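Can2 (Sulfobacillus thermosulfidooxidans, PDB 7BDV) is a dual-specificity nuclease that binds cyclic tetra-adenylate and, as an ancillary effector, potentiates type III CRISPR defence. Local coordinates at residues P28-P33 and G138-V143; L185-W190 and I198-T203; W190-Q195 and F236-W241; R251-Q256 and Q359-I364. All blocks are in the same frame, centred on the assembly; numbering follows the deposited sequence.

Interaction 1 lies in the CARF domain, its nearest atom about 7 Å from the bound cyclic tetra-adenylate. Interaction 4 follows in the endonuclease region, its nearest atom about 13 Å from the ligand, with about 22 Å between the centres of interactions 1 and 4. Interactions 2 and 3 form one cluster on the opposite side of the chain's centre from interaction 1. Their nearest atoms are about 34 Å and 31 Å from the ligand, and their centres are about 10 Å apart. They share W190 and helix 182-193. L188 CB meets I237 CG2 at 3.6 Å. Helix 231-254 runs from this cluster to interaction 4, about 27 Å between the centres of interactions 3 and 4.

Interaction 1. Residues P28-P33 and G138-V143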
loop_
_atom_site.group_PDB
_atom_site.type_symbol
_atom_site.label_atom_id
_atom_site.label_comp_id
_atom_site.label_asym_id
_atom_site.label_seq_id
_atom_site.Cartn_x
_atom_site.Cartn_y
_atom_site.Cartn_z
ATOM N N PRO A 28 -2.930 -18.709 -15.844
ATOM C CA PRO A 28 -2.814 -19.960 -16.596
ATOM C C PRO A 28 -4.138 -20.679 -16.931
ATOM O O PRO A 28 -4.196 -21.355 -17.938
ATOM C CB PRO A 28 -1.938 -20.832 -15.694
ATOM C CG PRO A 28 -1.196 -19.833 -14.824
ATOM C CD PRO A 28 -2.208 -18.761 -14.561
ATOM N N VAL A 29 -5.155 -20.531 -16.096
ATOM C CA VAL A 29 -6.503 -21.180 -16.237
ATOM C C VAL A 29 -7.297 -20.465 -17.338
ATOM O O VAL A 29 -8.004 -21.166 -18.105
ATOM C CB VAL A 29 -7.249 -21.177 -14.885
ATOM C CG1 VAL A 29 -8.719 -21.554 -15.018
ATOM C CG2 VAL A 29 -6.548 -22.092 -13.886
ATOM N N ILE A 30 -7.177 -19.139 -17.436
ATOM C CA ILE A 30 -7.869 -18.321 -18.474
ATOM C C ILE A 30 -7.193 -18.569 -19.826
ATOM O O ILE A 30 -7.929 -18.681 -20.837
ATOM C CB ILE A 30 -7.870 -16.819 -18.112
ATOM C CG1 ILE A 30 -8.464 -16.537 -16.734
ATOM C CG2 ILE A 30 -8.568 -16.015 -19.191
ATOM C CD1 ILE A 30 -9.874 -17.014 -16.544
ATOM N N GLN A 31 -5.852 -18.636 -19.839
ATOM C CA GLN A 31 -5.038 -18.865 -21.052
ATOM C C GLN A 31 -5.403 -20.226 -21.669
ATOM O O GLN A 31 -5.659 -20.253 -22.885
ATOM C CB GLN A 31 -3.550 -18.781 -20.718
ATOM C CG GLN A 31 -2.665 -18.848 -21.955
ATOM C CD GLN A 31 -1.291 -18.260 -21.728
ATOM O OE1 GLN A 31 -1.142 -17.089 -21.372
ATOM N NE2 GLN A 31 -0.265 -19.071 -21.942
ATOM N N ALA A 32 -5.391 -21.289 -20.861
ATOM C CA ALA A 32 -5.511 -22.711 -21.265
ATOM C C ALA A 32 -6.374 -23.473 -20.249
ATOM O O ALA A 32 -5.874 -24.024 -19.272
ATOM C CB ALA A 32 -4.125 -23.313 -21.385
ATOM N N PRO A 33 -7.709 -23.507 -20.424
ATOM C CA PRO A 33 -8.599 -24.135 -19.435
ATOM C C PRO A 33 -8.280 -25.607 -19.168
ATOM O O PRO A 33 -8.249 -26.399 -20.087
ATOM C CB PRO A 33 -9.985 -24.002 -20.079
ATOM C CG PRO A 33 -9.848 -22.820 -21.033
ATOM C CD PRO A 33 -8.431 -22.912 -21.562
ATOM N N GLY A 138 0.324 -15.094 -22.621
ATOM C CA GLY A 138 -0.545 -14.275 -23.491
ATOM C C GLY A 138 -1.131 -13.101 -22.718
ATOM O O GLY A 138 -0.621 -12.804 -21.606
ATOM N N ASP A 139 -2.183 -12.480 -23.253
ATOM C CA ASP A 139 -2.939 -11.399 -22.579
ATOM C C ASP A 139 -4.432 -11.697 -22.672
ATOM O O ASP A 139 -5.184 -10.839 -23.084
ATOM C CB ASP A 139 -2.569 -10.034 -23.184
ATOM N N PRO A 140 -4.911 -12.874 -22.214
ATOM C CA PRO A 140 -6.348 -13.174 -22.226
ATOM C C PRO A 140 -7.141 -12.467 -21.110
ATOM O O PRO A 140 -8.326 -12.233 -21.262
ATOM C CB PRO A 140 -6.362 -14.695 -22.018
ATOM C CG PRO A 140 -5.164 -14.945 -21.118
ATOM C CD PRO A 140 -4.118 -13.951 -21.585
ATOM N N LEU A 141 -6.454 -12.054 -20.041
ATOM C CA LEU A 141 -7.046 -11.410 -18.836
ATOM C C LEU A 141 -7.740 -10.090 -19.172
ATOM O O LEU A 141 -7.146 -9.295 -19.903
ATOM C CB LEU A 141 -5.924 -11.223 -17.807
ATOM C CG LEU A 141 -6.358 -10.857 -16.407
ATOM C CD1 LEU A 141 -7.199 -11.966 -15.789
ATOM C CD2 LEU A 141 -5.124 -10.551 -15.551
ATOM N N THR A 142 -9.006 -9.943 -18.749
ATOM C CA THR A 142 -9.808 -8.725 -18.899
ATOM C C THR A 142 -9.716 -7.947 -17.586
ATOM O O THR A 142 -9.245 -8.542 -16.602
ATOM C CB THR A 142 -11.269 -9.059 -19.218
ATOM O OG1 THR A 142 -11.783 -9.670 -18.048
ATOM C CG2 THR A 142 -11.442 -9.987 -20.402
ATOM N N VAL A 143 -10.156 -6.685 -17.587
ATOM C CA VAL A 143 -10.242 -5.838 -16.362
ATOM C C VAL A 143 -11.261 -6.448 -15.383
ATOM O O VAL A 143 -11.003 -6.454 -14.165
ATOM C CB VAL A 143 -10.556 -4.382 -16.721
ATOM C CG1 VAL A 143 -10.929 -3.579 -15.486
ATOM C CG2 VAL A 143 -9.357 -3.755 -17.423
#
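The beta-alpha-beta crossover of the CARF sheet that links parallel neighbours 13-17 and 36-41 runs through helix 23-31, whose Q31 and I30 touch G138 and P140. These two lie in the loop that leaves the last strand of the sheet. The polar part is one bond. G138 N donates to Q31 OE1 at 2.8 Å, with an N-H...O angle of 162°. The donor stands 41° above the carbonyl plane and is not on a lone pair. Q31 reaches it because CG is anti to the backbone N (chi1 -173°) and the chain stays extended beyond CG. The amide thus passes the P140 ring and meets the chain two residues upstream of it.

P140 supplies the apolar part. Its CG rests on the helix backbone, P140 CG lying 3.9 Å from Q31 CA. P140 CB meets I30 CG2 at 3.8 Å. The two side chains cross obliquely, and the end of I30 leads away from the loop; I30 also touches Q145 of helix 143-148. The T142 side chain caps that helix, while Q145 OE1 accepts from T142 N. The loop is also hydrogen-bonded to residues of the endonuclease region: K260 NZ to D139 O and L141 O, and N285 ND2 to G138 O.

The contact is small and near the surface. A nearly straight bond to a side-chain amide holds the start of the loop, and the P140 ring packs on the helix. Between the two segments the chemistry is therefore neutral: one amide bond and apolar packing.

Interaction 2. Residues L185-W190 and I198-T203; sequences LGRLNW and IFTLQT
T200 O is held by both terminal nitrogens of R187. R187 NH1 donates to T200 O at 2.9 Å with an N-H...O angle of 154°. R187 NH2 donates to T200 O at 3.1 Å along a more bent path. The oxygen lies in the guanidinium plane, at its edge, so the grip is end-on and both bonds go to one atom. Both nitrogens reach T200 O from the same face of its carbonyl plane. R187 gets there with a fully stretched chain: CG is anti to the backbone N (chi1 180°) and the extension continues to NE.

Next to the arginine the contact is apolar. L188 CD2 lies 3.9 Å from L201 CD1, the two side chains crossing at about a right angle. L188 CD2 also lies 4.2 Å from F199 CE1, approaching that ring obliquely. L210 of helix 205-212 packs on both L188 and L201, and F199 pairs its backbone with F226.

R187 ties one loop carbonyl, T200 O, to the helix, and the leucines add the apolar packing. The fold element is an antiparallel return: the chain leaving helix 182-193 folds back along it before entering helix 205-212.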
loop_
_atom_site.group_PDB
_atom_site.type_symbol
_atom_site.label_atom_id
_atom_site.label_comp_id
_atom_site.label_asym_id
_atom_site.label_seq_id
_atom_site.Cartn_x
_atom_site.Cartn_y
_atom_site.Cartn_z
ATOM N N LEU A 185 -4.649 29.069 -17.081
ATOM C CA LEU A 185 -5.411 27.790 -17.128
ATOM C C LEU A 185 -5.638 27.275 -15.704
ATOM O O LEU A 185 -6.745 26.806 -15.416
ATOM C CB LEU A 185 -4.659 26.776 -17.990
ATOM C CG LEU A 185 -4.873 26.924 -19.493
ATOM C CD1 LEU A 185 -4.107 25.857 -20.252
ATOM C CD2 LEU A 185 -6.357 26.874 -19.864
ATOM N N GLY A 186 -4.624 27.390 -14.841
ATOM C CA GLY A 186 -4.725 27.047 -13.416
ATOM C C GLY A 186 -5.816 27.840 -12.739
ATOM O O GLY A 186 -6.675 27.221 -12.065
ATOM N N ARG A 187 -5.805 29.154 -12.948
ATOM C CA ARG A 187 -6.785 30.128 -12.405
ATOM C C ARG A 187 -8.189 29.764 -12.904
ATOM O O ARG A 187 -9.100 29.755 -12.063
ATOM C CB ARG A 187 -6.387 31.548 -12.826
ATOM C CG ARG A 187 -7.324 32.638 -12.331
ATOM C CD ARG A 187 -6.895 34.039 -12.715
ATOM N NE ARG A 187 -7.992 34.942 -12.370
ATOM C CZ ARG A 187 -8.984 35.287 -13.182
ATOM N NH1 ARG A 187 -9.019 34.871 -14.429
ATOM N NH2 ARG A 187 -9.947 36.073 -12.753
ATOM N N LEU A 188 -8.369 29.497 -14.198
ATOM C CA LEU A 188 -9.702 29.126 -14.742
ATOM C C LEU A 188 -10.158 27.795 -14.137
ATOM O O LEU A 188 -11.356 27.673 -13.880
ATOM C CB LEU A 188 -9.635 29.053 -16.270
ATOM C CG LEU A 188 -9.433 30.386 -16.971
ATOM C CD1 LEU A 188 -9.333 30.188 -18.485
ATOM C CD2 LEU A 188 -10.566 31.334 -16.636
ATOM N N ASN A 189 -9.243 26.836 -13.909
ATOM C CA ASN A 189 -9.524 25.519 -13.266
ATOM C C ASN A 189 -10.131 25.770 -11.886
ATOM O O ASN A 189 -11.130 25.119 -11.525
ATOM C CB ASN A 189 -8.265 24.653 -13.104
ATOM C CG ASN A 189 -8.486 23.153 -13.111
ATOM O OD1 ASN A 189 -7.679 22.448 -13.695
ATOM N ND2 ASN A 189 -9.529 22.631 -12.480
ATOM N N TRP A 190 -9.523 26.680 -11.126
ATOM C CA TRP A 190 -9.942 27.039 -9.753
ATOM C C TRP A 190 -11.355 27.623 -9.798
ATOM O O TRP A 190 -12.241 27.077 -9.108
ATOM C CB TRP A 190 -8.939 28.004 -9.138
ATOM C CG TRP A 190 -9.234 28.312 -7.710
ATOM C CD1 TRP A 190 -9.746 27.473 -6.760
ATOM C CD2 TRP A 190 -8.978 29.559 -7.046
ATOM N NE1 TRP A 190 -9.869 28.130 -5.568
ATOM C CE2 TRP A 190 -9.410 29.410 -5.712
ATOM C CE3 TRP A 190 -8.439 30.791 -7.447
ATOM C CZ2 TRP A 190 -9.313 30.438 -4.780
ATOM C CZ3 TRP A 190 -8.340 31.809 -6.523
ATOM C CH2 TRP A 190 -8.767 31.630 -5.205
ATOM N N ILE A 198 -19.377 34.040 -12.668
ATOM C CA ILE A 198 -18.916 35.192 -13.494
ATOM C C ILE A 198 -17.478 35.542 -13.095
ATOM O O ILE A 198 -17.174 35.530 -11.906
ATOM C CB ILE A 198 -19.890 36.383 -13.399
ATOM C CG1 ILE A 198 -21.265 36.011 -13.983
ATOM C CG2 ILE A 198 -19.331 37.605 -14.111
ATOM N N PHE A 199 -16.593 35.709 -14.078
ATOM C CA PHE A 199 -15.129 35.871 -13.846
ATOM C C PHE A 199 -14.556 36.832 -14.888
ATOM O O PHE A 199 -15.169 37.016 -15.980
ATOM C CB PHE A 199 -14.413 34.512 -13.854
ATOM C CG PHE A 199 -14.724 33.646 -15.050
ATOM C CD1 PHE A 199 -14.021 33.788 -16.235
ATOM C CD2 PHE A 199 -15.756 32.710 -15.004
ATOM C CE1 PHE A 199 -14.347 33.034 -17.344
ATOM C CE2 PHE A 199 -16.076 31.952 -16.121
ATOM C CZ PHE A 199 -15.357 32.102 -17.276
ATOM N N THR A 200 -13.396 37.400 -14.556
ATOM C CA THR A 200 -12.578 38.261 -15.443
ATOM C C THR A 200 -11.529 37.400 -16.144
ATOM O O THR A 200 -11.185 36.317 -15.626
ATOM C CB THR A 200 -11.892 39.392 -14.667
ATOM O OG1 THR A 200 -11.053 38.808 -13.672
ATOM C CG2 THR A 200 -12.877 40.336 -14.014
ATOM N N LEU A 201 -11.091 37.870 -17.306
ATOM C CA LEU A 201 -10.026 37.249 -18.128
ATOM C C LEU A 201 -9.313 38.361 -18.894
ATOM O O LEU A 201 -10.011 39.091 -19.603
ATOM C CB LEU A 201 -10.711 36.265 -19.078
ATOM C CG LEU A 201 -9.841 35.149 -19.626
ATOM C CD1 LEU A 201 -9.138 34.426 -18.491
ATOM C CD2 LEU A 201 -10.705 34.199 -20.443
ATOM N N GLN A 202 -7.992 38.497 -18.766
ATOM C CA GLN A 202 -7.195 39.457 -19.592
ATOM C C GLN A 202 -7.503 39.178 -21.073
ATOM O O GLN A 202 -7.735 38.008 -21.418
ATOM C CB GLN A 202 -5.690 39.316 -19.334
ATOM C CG GLN A 202 -5.249 39.674 -17.919
ATOM N N THR A 203 -7.523 40.204 -21.924
ATOM C CA THR A 203 -7.607 40.059 -23.405
ATOM C C THR A 203 -6.300 39.409 -23.892
ATOM O O THR A 203 -5.282 39.646 -23.249
ATOM C CB THR A 203 -7.955 41.404 -24.055
ATOM O OG1 THR A 203 -7.933 41.220 -25.470
ATOM C CG2 THR A 203 -7.030 42.527 -23.642
#

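Interaction 3. Residues W190-Q195 and F236-W241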
loop_
_atom_site.group_PDB
_atom_site.type_symbol
_atom_site.label_atom_id
_atom_site.label_comp_id
_atom_site.label_asym_id
_atom_site.label_seq_id
_atom_site.Cartn_x
_atom_site.Cartn_y
_atom_site.Cartn_z
ATOM N N TRP A 190 -9.523 26.680 -11.126
ATOM C CA TRP A 190 -9.942 27.039 -9.753
ATOM C C TRP A 190 -11.355 27.623 -9.798
ATOM O O TRP A 190 -12.241 27.077 -9.108
ATOM C CB TRP A 190 -8.939 28.004 -9.138
ATOM C CG TRP A 190 -9.234 28.312 -7.710
ATOM C CD1 TRP A 190 -9.746 27.473 -6.760
ATOM C CD2 TRP A 190 -8.978 29.559 -7.046
ATOM N NE1 TRP A 190 -9.869 28.130 -5.568
ATOM C CE2 TRP A 190 -9.410 29.410 -5.712
ATOM C CE3 TRP A 190 -8.439 30.791 -7.447
ATOM C CZ2 TRP A 190 -9.313 30.438 -4.780
ATOM C CZ3 TRP A 190 -8.340 31.809 -6.523
ATOM C CH2 TRP A 190 -8.767 31.630 -5.205
ATOM N N ILE A 191 -11.553 28.660 -10.609
ATOM C CA ILE A 191 -12.870 29.312 -10.847
ATOM C C ILE A 191 -13.922 28.237 -11.156
ATOM O O ILE A 191 -15.011 28.309 -10.598
ATOM C CB ILE A 191 -12.770 30.353 -11.977
ATOM C CG1 ILE A 191 -11.995 31.595 -11.540
ATOM C CG2 ILE A 191 -14.148 30.739 -12.505
ATOM C CD1 ILE A 191 -11.397 32.334 -12.719
ATOM N N ALA A 192 -13.618 27.312 -12.059
ATOM C CA ALA A 192 -14.546 26.264 -12.536
ATOM C C ALA A 192 -14.827 25.323 -11.361
ATOM O O ALA A 192 -15.986 24.931 -11.206
ATOM C CB ALA A 192 -13.985 25.538 -13.740
ATOM N N ALA A 193 -13.809 25.004 -10.553
ATOM C CA ALA A 193 -13.902 24.097 -9.382
ATOM C C ALA A 193 -14.813 24.706 -8.313
ATOM O O ALA A 193 -15.656 23.962 -7.762
ATOM C CB ALA A 193 -12.534 23.810 -8.810
ATOM N N GLN A 194 -14.657 26.011 -8.042
ATOM C CA GLN A 194 -15.453 26.764 -7.031
ATOM C C GLN A 194 -16.869 27.048 -7.547
ATOM O O GLN A 194 -17.667 27.547 -6.755
ATOM C CB GLN A 194 -14.811 28.112 -6.700
ATOM C CG GLN A 194 -13.436 28.004 -6.076
ATOM C CD GLN A 194 -12.741 29.338 -6.177
ATOM O OE1 GLN A 194 -11.888 29.573 -7.035
ATOM N NE2 GLN A 194 -13.149 30.259 -5.326
ATOM N N GLN A 195 -17.143 26.785 -8.829
ATOM C CA GLN A 195 -18.421 27.108 -9.524
ATOM C C GLN A 195 -18.739 28.598 -9.368
ATOM O O GLN A 195 -19.909 28.933 -9.310
ATOM C CB GLN A 195 -19.537 26.206 -9.009
ATOM C CG GLN A 195 -19.362 24.761 -9.434
ATOM C CD GLN A 195 -20.511 23.909 -8.972
ATOM O OE1 GLN A 195 -20.316 22.942 -8.251
ATOM N NE2 GLN A 195 -21.716 24.282 -9.364
ATOM N N PHE A 236 -14.976 20.855 -18.624
ATOM C CA PHE A 236 -13.828 20.880 -19.563
ATOM C C PHE A 236 -12.738 21.807 -19.006
ATOM O O PHE A 236 -11.565 21.471 -19.093
ATOM C CB PHE A 236 -14.291 21.304 -20.959
ATOM C CG PHE A 236 -13.208 21.320 -22.006
ATOM C CD1 PHE A 236 -12.895 20.182 -22.742
ATOM C CD2 PHE A 236 -12.478 22.474 -22.254
ATOM C CE1 PHE A 236 -11.896 20.201 -23.703
ATOM C CE2 PHE A 236 -11.479 22.486 -23.212
ATOM C CZ PHE A 236 -11.208 21.352 -23.953
ATOM N N ILE A 237 -13.095 22.964 -18.459
ATOM C CA ILE A 237 -12.073 23.931 -17.937
ATOM C C ILE A 237 -11.596 23.472 -16.564
ATOM O O ILE A 237 -10.427 23.781 -16.210
ATOM C CB ILE A 237 -12.626 25.355 -17.938
ATOM C CG1 ILE A 237 -12.981 25.792 -19.357
ATOM C CG2 ILE A 237 -11.666 26.313 -17.263
ATOM C CD1 ILE A 237 -11.791 25.924 -20.283
ATOM N N ASN A 238 -12.440 22.712 -15.851
ATOM C CA ASN A 238 -12.142 22.110 -14.528
ATOM C C ASN A 238 -11.235 20.883 -14.694
ATOM O O ASN A 238 -11.547 19.814 -14.155
ATOM C CB ASN A 238 -13.438 21.776 -13.779
ATOM C CG ASN A 238 -13.243 21.611 -12.290
ATOM O OD1 ASN A 238 -12.322 22.173 -11.710
ATOM N ND2 ASN A 238 -14.103 20.833 -11.662
ATOM N N GLY A 239 -10.110 21.051 -15.391
ATOM C CA GLY A 239 -9.127 19.992 -15.666
ATOM C C GLY A 239 -9.650 18.897 -16.591
ATOM O O GLY A 239 -8.884 17.950 -16.843
ATOM N N GLY A 240 -10.901 18.959 -17.066
ATOM C CA GLY A 240 -11.421 17.927 -17.992
ATOM C C GLY A 240 -10.608 17.870 -19.270
ATOM O O GLY A 240 -10.400 16.781 -19.813
ATOM N N TRP A 241 -10.190 19.021 -19.805
ATOM C CA TRP A 241 -9.390 19.074 -21.046
ATOM C C TRP A 241 -8.134 18.194 -20.894
ATOM O O TRP A 241 -7.739 17.478 -21.873
ATOM C CB TRP A 241 -9.043 20.515 -21.407
ATOM C CG TRP A 241 -8.058 21.141 -20.466
ATOM C CD1 TRP A 241 -8.355 21.928 -19.401
ATOM C CD2 TRP A 241 -6.620 21.073 -20.517
ATOM N NE1 TRP A 241 -7.208 22.416 -18.831
ATOM C CE2 TRP A 241 -6.131 21.872 -19.467
ATOM C CE3 TRP A 241 -5.701 20.464 -21.377
ATOM C CZ2 TRP A 241 -4.774 22.012 -19.199
ATOM C CZ3 TRP A 241 -4.354 20.599 -21.105
ATOM C CH2 TRP A 241 -3.901 21.368 -20.037
#
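The flat amide of N238 lies against the backbone of A193, with N238 CG 3.9 Å from A193 CA. Its modelled oxygen and nitrogen are probably interchanged, so the polar role of each is left open. Two rings lie on the far side of the same helix turn. The F236 ring has W241 CB on one face, 3.4 Å above its plane and offset toward the rim. The W241 ring has F236 O at its edge, in plane.

The meeting of the two helices is close, with A192 CA and N238 CA 5.2 Å apart. The side chains that helix 182-193 brings to the contact are alanine methyls, consistent with the close approach. A192 CB touches N238 CB at 3.8 Å, and A192 CB faces I237 CG2 at a looser 4.3 Å. In N238, CG is anti to the backbone N (chi1 -160°), which carries the amide past A192 to the next residue, A193.

The backbone of helix 231-254 is irregular here. N238 is the centre of an inverse gamma turn, closed by G239 N to I237 O, and G239 takes a positive phi of 67°. The wider pi-type turn is closed by W241 N to F236 O at 2.9 Å. Near the end of the partner helix Q195 has positive phi in a Schellman motif, with a weak bond from Q195 N to A192 O. A192 O accepts from R234 NH1 as well.

Helix 168-176 brings F174 to I237. The contact thus joins the end of helix 182-193 to the bulged turn of helix 231-254, with F228 of strand 226-228 and F297 of a loop packing on it.

Interaction 4. Residues R251-Q256 and Q359-I364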
loop_
_atom_site.group_PDB
_atom_site.type_symbol
_atom_site.label_atom_id
_atom_site.label_comp_id
_atom_site.label_asym_id
_atom_site.label_seq_id
_atom_site.Cartn_x
_atom_site.Cartn_y
_atom_site.Cartn_z
ATOM N N ARG A 251 -4.982 6.397 -26.595
ATOM C CA ARG A 251 -5.572 5.944 -27.887
ATOM C C ARG A 251 -4.488 5.931 -28.973
ATOM O O ARG A 251 -4.409 4.957 -29.714
ATOM C CB ARG A 251 -6.722 6.854 -28.299
ATOM C CG ARG A 251 -7.948 6.727 -27.404
ATOM C CD ARG A 251 -9.153 7.372 -28.063
ATOM N NE ARG A 251 -9.534 6.692 -29.299
ATOM N N GLN A 252 -3.633 6.962 -29.062
ATOM C CA GLN A 252 -2.489 6.961 -30.002
ATOM C C GLN A 252 -1.614 5.749 -29.719
ATOM O O GLN A 252 -1.338 4.956 -30.698
ATOM C CB GLN A 252 -1.617 8.227 -29.899
ATOM C CG GLN A 252 -2.280 9.496 -30.387
ATOM C CD GLN A 252 -1.310 10.655 -30.286
ATOM O OE1 GLN A 252 -0.119 10.523 -30.596
ATOM N NE2 GLN A 252 -1.808 11.774 -29.795
ATOM N N ILE A 253 -1.159 5.592 -28.466
ATOM C CA ILE A 253 -0.245 4.487 -28.071
ATOM C C ILE A 253 -0.902 3.122 -28.395
ATOM O O ILE A 253 -0.172 2.220 -28.870
ATOM C CB ILE A 253 0.111 4.589 -26.587
ATOM C CG1 ILE A 253 1.036 5.778 -26.291
ATOM C CG2 ILE A 253 0.698 3.280 -26.110
ATOM C CD1 ILE A 253 1.063 6.117 -24.835
ATOM N N SER A 254 -2.210 2.982 -28.162
ATOM C CA SER A 254 -2.965 1.726 -28.434
ATOM C C SER A 254 -2.774 1.274 -29.884
ATOM O O SER A 254 -2.927 0.085 -30.141
ATOM C CB SER A 254 -4.436 1.907 -28.193
ATOM O OG SER A 254 -4.653 2.135 -26.849
ATOM N N ALA A 255 -2.483 2.196 -30.802
ATOM C CA ALA A 255 -2.373 1.879 -32.244
ATOM C C ALA A 255 -1.113 1.025 -32.461
ATOM O O ALA A 255 -1.089 0.293 -33.445
ATOM C CB ALA A 255 -2.399 3.146 -33.074
ATOM N N GLN A 256 -0.134 1.051 -31.540
ATOM C CA GLN A 256 1.142 0.294 -31.720
ATOM C C GLN A 256 1.427 -0.675 -30.558
ATOM O O GLN A 256 2.280 -1.549 -30.711
ATOM C CB GLN A 256 2.284 1.298 -31.921
ATOM C CG GLN A 256 2.263 1.980 -33.286
ATOM C CD GLN A 256 2.513 1.039 -34.442
ATOM O OE1 GLN A 256 1.589 0.582 -35.102
ATOM N NE2 GLN A 256 3.769 0.736 -34.696
ATOM N N GLN A 359 6.868 9.397 -21.327
ATOM C CA GLN A 359 6.768 8.872 -19.946
ATOM C C GLN A 359 5.758 7.714 -19.891
ATOM O O GLN A 359 6.006 6.756 -19.206
ATOM C CB GLN A 359 6.417 10.008 -18.983
ATOM C CG GLN A 359 7.576 10.977 -18.816
ATOM C CD GLN A 359 7.332 11.985 -17.732
ATOM O OE1 GLN A 359 6.483 12.861 -17.849
ATOM N NE2 GLN A 359 8.143 11.889 -16.693
ATOM N N LEU A 360 4.646 7.813 -20.604
ATOM C CA LEU A 360 3.632 6.729 -20.638
ATOM C C LEU A 360 4.273 5.473 -21.229
ATOM O O LEU A 360 4.094 4.389 -20.631
ATOM C CB LEU A 360 2.422 7.202 -21.448
ATOM C CG LEU A 360 1.464 8.124 -20.717
ATOM C CD1 LEU A 360 0.361 8.593 -21.652
ATOM C CD2 LEU A 360 0.820 7.407 -19.559
ATOM N N ILE A 361 5.040 5.607 -22.313
ATOM C CA ILE A 361 5.724 4.466 -22.994
ATOM C C ILE A 361 6.750 3.862 -22.016
ATOM O O ILE A 361 6.756 2.591 -21.846
ATOM C CB ILE A 361 6.335 4.893 -24.338
ATOM C CG1 ILE A 361 5.258 5.291 -25.358
ATOM C CG2 ILE A 361 7.253 3.811 -24.902
ATOM C CD1 ILE A 361 4.334 4.172 -25.782
ATOM N N LYS A 362 7.545 4.697 -21.341
ATOM C CA LYS A 362 8.537 4.218 -20.341
ATOM C C LYS A 362 7.814 3.413 -19.240
ATOM O O LYS A 362 8.208 2.294 -18.941
ATOM C CB LYS A 362 9.295 5.407 -19.741
ATOM C CG LYS A 362 10.739 5.119 -19.357
ATOM C CD LYS A 362 11.611 6.381 -19.302
ATOM C CE LYS A 362 12.922 6.186 -18.566
ATOM N N TRP A 363 6.785 4.002 -18.646
ATOM C CA TRP A 363 5.993 3.448 -17.526
ATOM C C TRP A 363 5.430 2.085 -17.931
ATOM O O TRP A 363 5.617 1.134 -17.160
ATOM C CB TRP A 363 4.891 4.446 -17.182
ATOM C CG TRP A 363 3.961 4.027 -16.094
ATOM C CD1 TRP A 363 4.299 3.586 -14.847
ATOM C CD2 TRP A 363 2.530 4.111 -16.134
ATOM N NE1 TRP A 363 3.160 3.328 -14.133
ATOM C CE2 TRP A 363 2.069 3.668 -14.887
ATOM C CE3 TRP A 363 1.601 4.517 -17.100
ATOM C CZ2 TRP A 363 0.719 3.599 -14.589
ATOM C CZ3 TRP A 363 0.253 4.449 -16.806
ATOM C CH2 TRP A 363 -0.178 3.982 -15.565
ATOM N N ILE A 364 4.776 1.993 -19.087
ATOM C CA ILE A 364 4.056 0.737 -19.464
ATOM C C ILE A 364 5.044 -0.391 -19.723
ATOM O O ILE A 364 4.621 -1.544 -19.585
ATOM C CB ILE A 364 3.037 0.883 -20.604
ATOM C CG1 ILE A 364 3.669 1.144 -21.967
ATOM C CG2 ILE A 364 1.924 1.859 -20.206
ATOM C CD1 ILE A 364 2.712 0.862 -23.116
#
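I253 carries the whole contact on its side, inserted against L360, I361 and I364 of helix 356-365. The tight part is with I361. I253 CG1 meets I361 CD1 at 3.7 Å and I253 CG2 meets the same methyl at 3.8 Å, as the two side chains slide past each other in opposite directions. I361 CD1 therefore sits beside the branch of I253. With CG1 beside the backbone N and CG2 anti to it (chi1 -71°), I253 offers both branches to this methyl. I253 CD1 lies 3.8 Å from L360 CB, and these side chains cross at about a right angle.

Elsewhere the fit is slacker. I253 CG2 and I364 CD1 are 4.3 Å apart. The solvent side lies at the turns around the contact: Q252, A255 and Q256 are exposed on one segment and K362 on the other, and I361 is partly exposed. Q256 N bonds to I253 O at 2.9 Å near the end of helix 231-254. The following loop adds Y257 against I361 and I364, and I259 against I253.

The inner side of helix 356-365 faces the endonuclease sheet. L360 packs on I290 and M327, and I364 on H288, F281 and Y283. W363 forms a cation-pi pair with K325. The pairing across the two helices itself is purely aliphatic. This is consistent with packing that rests on buried aliphatic surface; no hydrogen bond joins the two segments.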